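Local coordinates for 4-hydroxy-tetrahydrodipicolinate synthase (Thermotoga maritima, PDB 1O5K), which probably catalyses the condensation of pyruvate with aspartate beta-semialdehyde to 4-hydroxy-tetrahydrodipicolinate, a step of lysine biosynthesis, at residues 182-185 with 186-190; 205-208 with 209-213. All coordinates share one frame; numbering follows the deposited sequence.

Interaction 1 (182-185 with 186-190); sequences IDRT and VSLTK
Two bends in R184, at chi2 (-73°) and chi3 (-85°), fold its guanidinium group across the side chain of L188. At T189 a chi1 of 60° sets OG1 between the backbone N and the carbonyl carbon, facing back to T185. Both pairs are i to i+4 contacts along helix 179-192 of the TIM barrel. This helix follows strand 169-171 and K173, which carries a pyruvate Schiff base in this crystal. The methyls of L188 lie against one face of the guanidinium. CD1 stands 3.6 Å above the plane, offset toward the rim, and CD2 is 3.7 Å from R184 NH2. The contact is apolar, and the N-H groups point along the plane, not at the methyls. R184 also packs on P156 and on R252 of the second subunit. With R184 cut back to an alanine, the L188 methyls would probably lose their flat cover and R252 of the second subunit a packing partner. Deeper in, T185 O accepts two bonds from T189, one from N at 3.1 Å and one from OG1 at 2.7 Å. They arrive from opposite faces of the carbonyl plane. The T189 hydroxyl thus donates within its own helix. T185 OG1 bonds to E174 and to the carbonyl of Q181. D183 OD2 reaches the second subunit, with a salt bridge to R249 and hydrogen bonds to H248 and Y208 there. On the buried side V186 CG2 sits 3.3 Å from I182 O, next to the bond from V186 N to that same oxygen at 3.1 Å.

Interaction 2 (205-208 with 209-213); sequences RTFY and LLCAG
C211 and F207 form the tight part of this contact. The sulfur SG sits over one face of the F207 ring, 3.9 Å from the ring centroid and 21° off the normal. It leans toward the rim, and its closest ring atom is F207 CZ at 3.7 Å. The ring of F207 extends with CG anti to the backbone N (chi1 176°), while C211 SG is anti to its carbonyl carbon (chi1 -71°). This brings the sulfur of one turn over the ring of the turn before. The F207 ring also turns an edge to its neighbour: CD2 lies 3.6 Å above the centre of the Y208 ring. F207 packs as well on L241, S244 and R245 of helix 241-257. The pair is a Cys sulfur-aromatic contact on helix 206-212 of the TIM barrel, just before strand 216-219. C211 also packs on C211 of the second subunit. Between T206 and L210 the direct contact is looser. They run side by side and point the same way, with T206 CG2 4.0 Å from L210 CD1, and L232 of helix 226-237 packs against both. T206 OG1 bonds to the carbonyl of D203. The solvent side is at the C-terminal end, where the helix stops at the partly exposed G213. This residue has positive phi and closes a Schellman motif. Its N gives a bond of 2.9 Å to L210 O and a weak one to L209 O. A CB at this backbone angle would collide with the carbonyl oxygen of A212.

Overall arrangement
Interaction 1 comes first in the chain, and interaction 2 follows. Interaction 1 lies within helix 179-192; interaction 2 runs along helix 206-212 and on to G213. Neither closes a loop. They are in series and do not nest or cross. Residues 193-204 bring the chain back so that the two helices touch. I182 CG2 meets L209 CD1, V186 CG1 meets A212 O at 3.3 Å, and K190 CE packs on G213 O. K190 NZ forms a salt bridge with D215, just before strand 216-219. Both interactions also border the second subunit of the homotetramer, so the two neighbouring helices share that interface.

Interaction 1 (182-185 with 186-190)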
ATOM      1  N   ILE A 182     -10.077  12.398  -6.213  1.00 25.08           N
ATOM      2  CA  ILE A 182     -10.230  13.701  -6.835  1.00 24.97           C
ATOM      3  C   ILE A 182     -11.567  13.817  -7.606  1.00 23.40           C
ATOM      4  O   ILE A 182     -12.310  14.797  -7.436  1.00 25.77           O
ATOM      5  CB  ILE A 182      -9.046  13.955  -7.769  1.00 23.82           C
ATOM      6  CG1 ILE A 182      -7.758  14.143  -6.900  1.00 26.07           C
ATOM      7  CG2 ILE A 182      -9.321  15.135  -8.676  1.00 23.56           C
ATOM      8  CD1 ILE A 182      -6.465  14.117  -7.755  1.00 26.09           C
ATOM      9  N   ASP A 183     -11.885  12.785  -8.374  1.00 22.44           N
ATOM     10  CA  ASP A 183     -13.112  12.728  -9.161  1.00 22.40           C
ATOM     11  C   ASP A 183     -14.351  12.872  -8.265  1.00 23.63           C
ATOM     12  O   ASP A 183     -15.218  13.675  -8.542  1.00 24.35           O
ATOM     13  CB  ASP A 183     -13.140  11.407  -9.906  1.00 23.28           C
ATOM     14  CG  ASP A 183     -14.359  11.244 -10.755  1.00 27.86           C
ATOM     15  OD1 ASP A 183     -15.269  10.523 -10.317  1.00 25.86           O
ATOM     16  OD2 ASP A 183     -14.476  11.789 -11.841  1.00 28.18           O
ATOM     17  N   ARG A 184     -14.376  12.116  -7.180  1.00 24.05           N
ATOM     18  CA  ARG A 184     -15.514  12.078  -6.270  1.00 23.34           C
ATOM     19  C   ARG A 184     -15.636  13.320  -5.374  1.00 21.11           C
ATOM     20  O   ARG A 184     -16.751  13.788  -5.130  1.00 25.51           O
ATOM     21  CB  ARG A 184     -15.474  10.806  -5.449  1.00 26.85           C
ATOM     22  CG  ARG A 184     -15.961   9.631  -6.216  1.00 35.41           C
ATOM     23  CD  ARG A 184     -17.510   9.637  -6.412  1.00 42.16           C
ATOM     24  NE  ARG A 184     -18.202   9.048  -5.263  1.00 50.48           N
ATOM     25  CZ  ARG A 184     -19.520   8.779  -5.189  1.00 50.00           C
ATOM     26  NH1 ARG A 184     -20.007   8.230  -4.085  1.00 55.82           N
ATOM     27  NH2 ARG A 184     -20.354   9.061  -6.186  1.00 43.23           N
ATOM     28  N   THR A 185     -14.518  13.851  -4.885  1.00 25.39           N
ATOM     29  CA  THR A 185     -14.521  15.104  -4.141  1.00 25.88           C
ATOM     30  C   THR A 185     -15.133  16.215  -4.979  1.00 24.43           C
ATOM     31  O   THR A 185     -16.062  16.864  -4.531  1.00 23.69           O
ATOM     32  CB  THR A 185     -13.143  15.445  -3.677  1.00 25.93           C
ATOM     33  OG1 THR A 185     -12.750  14.480  -2.672  1.00 25.66           O
ATOM     34  CG2 THR A 185     -13.106  16.729  -2.990  1.00 25.80           C
ATOM     35  N   VAL A 186     -14.676  16.376  -6.214  1.00 24.89           N
ATOM     36  CA  VAL A 186     -15.249  17.383  -7.089  1.00 23.23           C
ATOM     37  C   VAL A 186     -16.741  17.123  -7.310  1.00 25.65           C
ATOM     38  O   VAL A 186     -17.549  18.011  -7.126  1.00 26.90           O
ATOM     39  CB  VAL A 186     -14.554  17.482  -8.438  1.00 23.96           C
ATOM     40  CG1 VAL A 186     -15.315  18.488  -9.333  1.00 23.32           C
ATOM     41  CG2 VAL A 186     -13.127  17.943  -8.246  1.00 22.63           C
ATOM     42  N   SER A 187     -17.100  15.902  -7.724  1.00 24.62           N
ATOM     43  CA  SER A 187     -18.492  15.569  -8.094  1.00 23.69           C
ATOM     44  C   SER A 187     -19.428  15.755  -6.896  1.00 24.28           C
ATOM     45  O   SER A 187     -20.482  16.397  -6.986  1.00 24.67           O
ATOM     46  CB  SER A 187     -18.563  14.099  -8.532  1.00 24.62           C
ATOM     47  OG  SER A 187     -19.935  13.741  -8.756  1.00 36.21           O
ATOM     48  N   LEU A 188     -19.053  15.180  -5.758  1.00 23.12           N
ATOM     49  CA  LEU A 188     -20.030  15.107  -4.671  1.00 24.35           C
ATOM     50  C   LEU A 188     -20.175  16.450  -3.976  1.00 24.18           C
ATOM     51  O   LEU A 188     -21.277  16.805  -3.556  1.00 22.70           O
ATOM     52  CB  LEU A 188     -19.632  14.048  -3.682  1.00 26.33           C
ATOM     53  CG  LEU A 188     -19.799  12.584  -4.089  1.00 25.56           C
ATOM     54  CD1 LEU A 188     -19.565  11.730  -2.877  1.00 29.25           C
ATOM     55  CD2 LEU A 188     -21.212  12.287  -4.681  1.00 30.23           C
ATOM     56  N   THR A 189     -19.060  17.191  -3.791  1.00 22.06           N
ATOM     57  CA  THR A 189     -19.159  18.500  -3.107  1.00 23.89           C
ATOM     58  C   THR A 189     -19.989  19.510  -3.937  1.00 25.23           C
ATOM     59  O   THR A 189     -20.829  20.236  -3.398  1.00 25.36           O
ATOM     60  CB  THR A 189     -17.805  19.107  -2.711  1.00 25.46           C
ATOM     61  OG1 THR A 189     -16.992  19.310  -3.875  1.00 23.81           O
ATOM     62  CG2 THR A 189     -16.985  18.194  -1.775  1.00 25.46           C
ATOM     63  N   LYS A 190     -19.795  19.509  -5.259  1.00 23.97           N
ATOM     64  CA  LYS A 190     -20.471  20.456  -6.111  1.00 24.32           C
ATOM     65  C   LYS A 190     -21.895  20.089  -6.306  1.00 21.01           C
ATOM     66  O   LYS A 190     -22.732  20.944  -6.554  1.00 22.32           O
ATOM     67  CB  LYS A 190     -19.754  20.592  -7.456  1.00 26.30           C
ATOM     68  CG  LYS A 190     -18.469  21.398  -7.264  1.00 23.33           C
ATOM     69  CD  LYS A 190     -17.648  21.615  -8.519  1.00 28.62           C
ATOM     70  CE  LYS A 190     -16.291  22.299  -8.208  1.00 26.92           C
ATOM     71  NZ  LYS A 190     -16.392  23.791  -7.902  1.00 24.32           N
TER

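Interaction 2 (205-208 with 209-213)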
ATOM      1  N   ARG A 205      -1.253  17.013 -10.000  1.00 23.26           N
ATOM      2  CA  ARG A 205      -2.680  16.583 -10.227  1.00 22.31           C
ATOM      3  C   ARG A 205      -3.572  17.727 -10.745  1.00 23.18           C
ATOM      4  O   ARG A 205      -4.727  17.499 -11.060  1.00 25.88           O
ATOM      5  CB  ARG A 205      -3.286  16.042  -8.943  1.00 24.84           C
ATOM      6  CG  ARG A 205      -2.589  14.772  -8.423  1.00 26.95           C
ATOM      7  CD  ARG A 205      -2.872  13.570  -9.242  1.00 24.80           C
ATOM      8  NE  ARG A 205      -2.300  12.329  -8.748  1.00 22.88           N
ATOM      9  CZ  ARG A 205      -1.052  11.925  -8.950  1.00 25.52           C
ATOM     10  NH1 ARG A 205      -0.148  12.697  -9.596  1.00 28.23           N
ATOM     11  NH2 ARG A 205      -0.705  10.724  -8.516  1.00 26.96           N
ATOM     12  N   THR A 206      -3.031  18.942 -10.864  1.00 23.42           N
ATOM     13  CA  THR A 206      -3.847  20.125 -11.255  1.00 21.60           C
ATOM     14  C   THR A 206      -4.594  19.900 -12.568  1.00 22.82           C
ATOM     15  O   THR A 206      -5.806  20.123 -12.655  1.00 22.37           O
ATOM     16  CB  THR A 206      -2.984  21.356 -11.375  1.00 25.45           C
ATOM     17  OG1 THR A 206      -2.290  21.573 -10.145  1.00 26.12           O
ATOM     18  CG2 THR A 206      -3.876  22.595 -11.631  1.00 25.43           C
ATOM     19  N   PHE A 207      -3.873  19.496 -13.610  1.00 21.03           N
ATOM     20  CA  PHE A 207      -4.474  19.236 -14.903  1.00 21.93           C
ATOM     21  C   PHE A 207      -5.694  18.300 -14.802  1.00 21.14           C
ATOM     22  O   PHE A 207      -6.784  18.599 -15.288  1.00 21.72           O
ATOM     23  CB  PHE A 207      -3.448  18.686 -15.916  1.00 24.06           C
ATOM     24  CG  PHE A 207      -4.052  18.319 -17.234  1.00 21.51           C
ATOM     25  CD1 PHE A 207      -4.542  19.300 -18.081  1.00 21.49           C
ATOM     26  CD2 PHE A 207      -4.201  16.960 -17.613  1.00 24.92           C
ATOM     27  CE1 PHE A 207      -5.120  18.988 -19.290  1.00 26.01           C
ATOM     28  CE2 PHE A 207      -4.834  16.638 -18.816  1.00 21.58           C
ATOM     29  CZ  PHE A 207      -5.292  17.657 -19.639  1.00 23.70           C
ATOM     30  N   TYR A 208      -5.506  17.192 -14.117  1.00 22.05           N
ATOM     31  CA  TYR A 208      -6.545  16.194 -14.026  1.00 22.04           C
ATOM     32  C   TYR A 208      -7.691  16.666 -13.112  1.00 20.08           C
ATOM     33  O   TYR A 208      -8.852  16.362 -13.383  1.00 22.02           O
ATOM     34  CB  TYR A 208      -5.985  14.829 -13.648  1.00 22.72           C
ATOM     35  CG  TYR A 208      -5.116  14.272 -14.724  1.00 22.31           C
ATOM     36  CD1 TYR A 208      -5.651  13.831 -15.925  1.00 23.72           C
ATOM     37  CD2 TYR A 208      -3.706  14.280 -14.583  1.00 22.03           C
ATOM     38  CE1 TYR A 208      -4.844  13.397 -16.951  1.00 26.23           C
ATOM     39  CE2 TYR A 208      -2.888  13.816 -15.629  1.00 23.23           C
ATOM     40  CZ  TYR A 208      -3.446  13.394 -16.786  1.00 25.84           C
ATOM     41  OH  TYR A 208      -2.648  12.946 -17.831  1.00 28.10           O
ATOM     42  N   LEU A 209      -7.364  17.421 -12.072  1.00 22.13           N
ATOM     43  CA  LEU A 209      -8.378  18.030 -11.245  1.00 23.95           C
ATOM     44  C   LEU A 209      -9.183  19.069 -11.989  1.00 23.66           C
ATOM     45  O   LEU A 209     -10.399  19.109 -11.813  1.00 22.45           O
ATOM     46  CB  LEU A 209      -7.777  18.595  -9.964  1.00 24.17           C
ATOM     47  CG  LEU A 209      -8.808  19.208  -9.048  1.00 24.05           C
ATOM     48  CD1 LEU A 209      -8.449  18.704  -7.624  1.00 31.93           C
ATOM     49  CD2 LEU A 209      -8.765  20.709  -9.219  1.00 27.04           C
ATOM     50  N   LEU A 210      -8.548  19.873 -12.858  1.00 23.56           N
ATOM     51  CA  LEU A 210      -9.322  20.734 -13.760  1.00 23.54           C
ATOM     52  C   LEU A 210     -10.285  19.920 -14.638  1.00 23.01           C
ATOM     53  O   LEU A 210     -11.452  20.280 -14.781  1.00 18.59           O
ATOM     54  CB  LEU A 210      -8.371  21.613 -14.620  1.00 22.76           C
ATOM     55  CG  LEU A 210      -7.599  22.652 -13.756  1.00 23.17           C
ATOM     56  CD1 LEU A 210      -6.484  23.216 -14.547  1.00 25.12           C
ATOM     57  CD2 LEU A 210      -8.572  23.771 -13.297  1.00 30.03           C
ATOM     58  N   CYS A 211      -9.792  18.827 -15.240  1.00 20.97           N
ATOM     59  CA  CYS A 211     -10.580  17.956 -16.119  1.00 20.18           C
ATOM     60  C   CYS A 211     -11.755  17.360 -15.339  1.00 20.97           C
ATOM     61  O   CYS A 211     -12.849  17.179 -15.924  1.00 20.38           O
ATOM     62  CB  CYS A 211      -9.720  16.829 -16.717  1.00 21.44           C
ATOM     63  SG  CYS A 211      -8.545  17.405 -17.963  1.00 22.98           S
ATOM     64  N   ALA A 212     -11.560  17.111 -14.038  1.00 22.09           N
ATOM     65  CA  ALA A 212     -12.636  16.592 -13.165  1.00 22.32           C
ATOM     66  C   ALA A 212     -13.724  17.634 -12.882  1.00 23.62           C
ATOM     67  O   ALA A 212     -14.808  17.306 -12.386  1.00 25.27           O
ATOM     68  CB  ALA A 212     -12.013  16.133 -11.829  1.00 23.01           C
ATOM     69  N   GLY A 213     -13.367  18.884 -13.134  1.00 23.03           N
ATOM     70  CA  GLY A 213     -14.225  20.046 -12.987  1.00 23.18           C
ATOM     71  C   GLY A 213     -13.947  20.945 -11.799  1.00 23.90           C
ATOM     72  O   GLY A 213     -14.831  21.707 -11.379  1.00 22.17           O
TER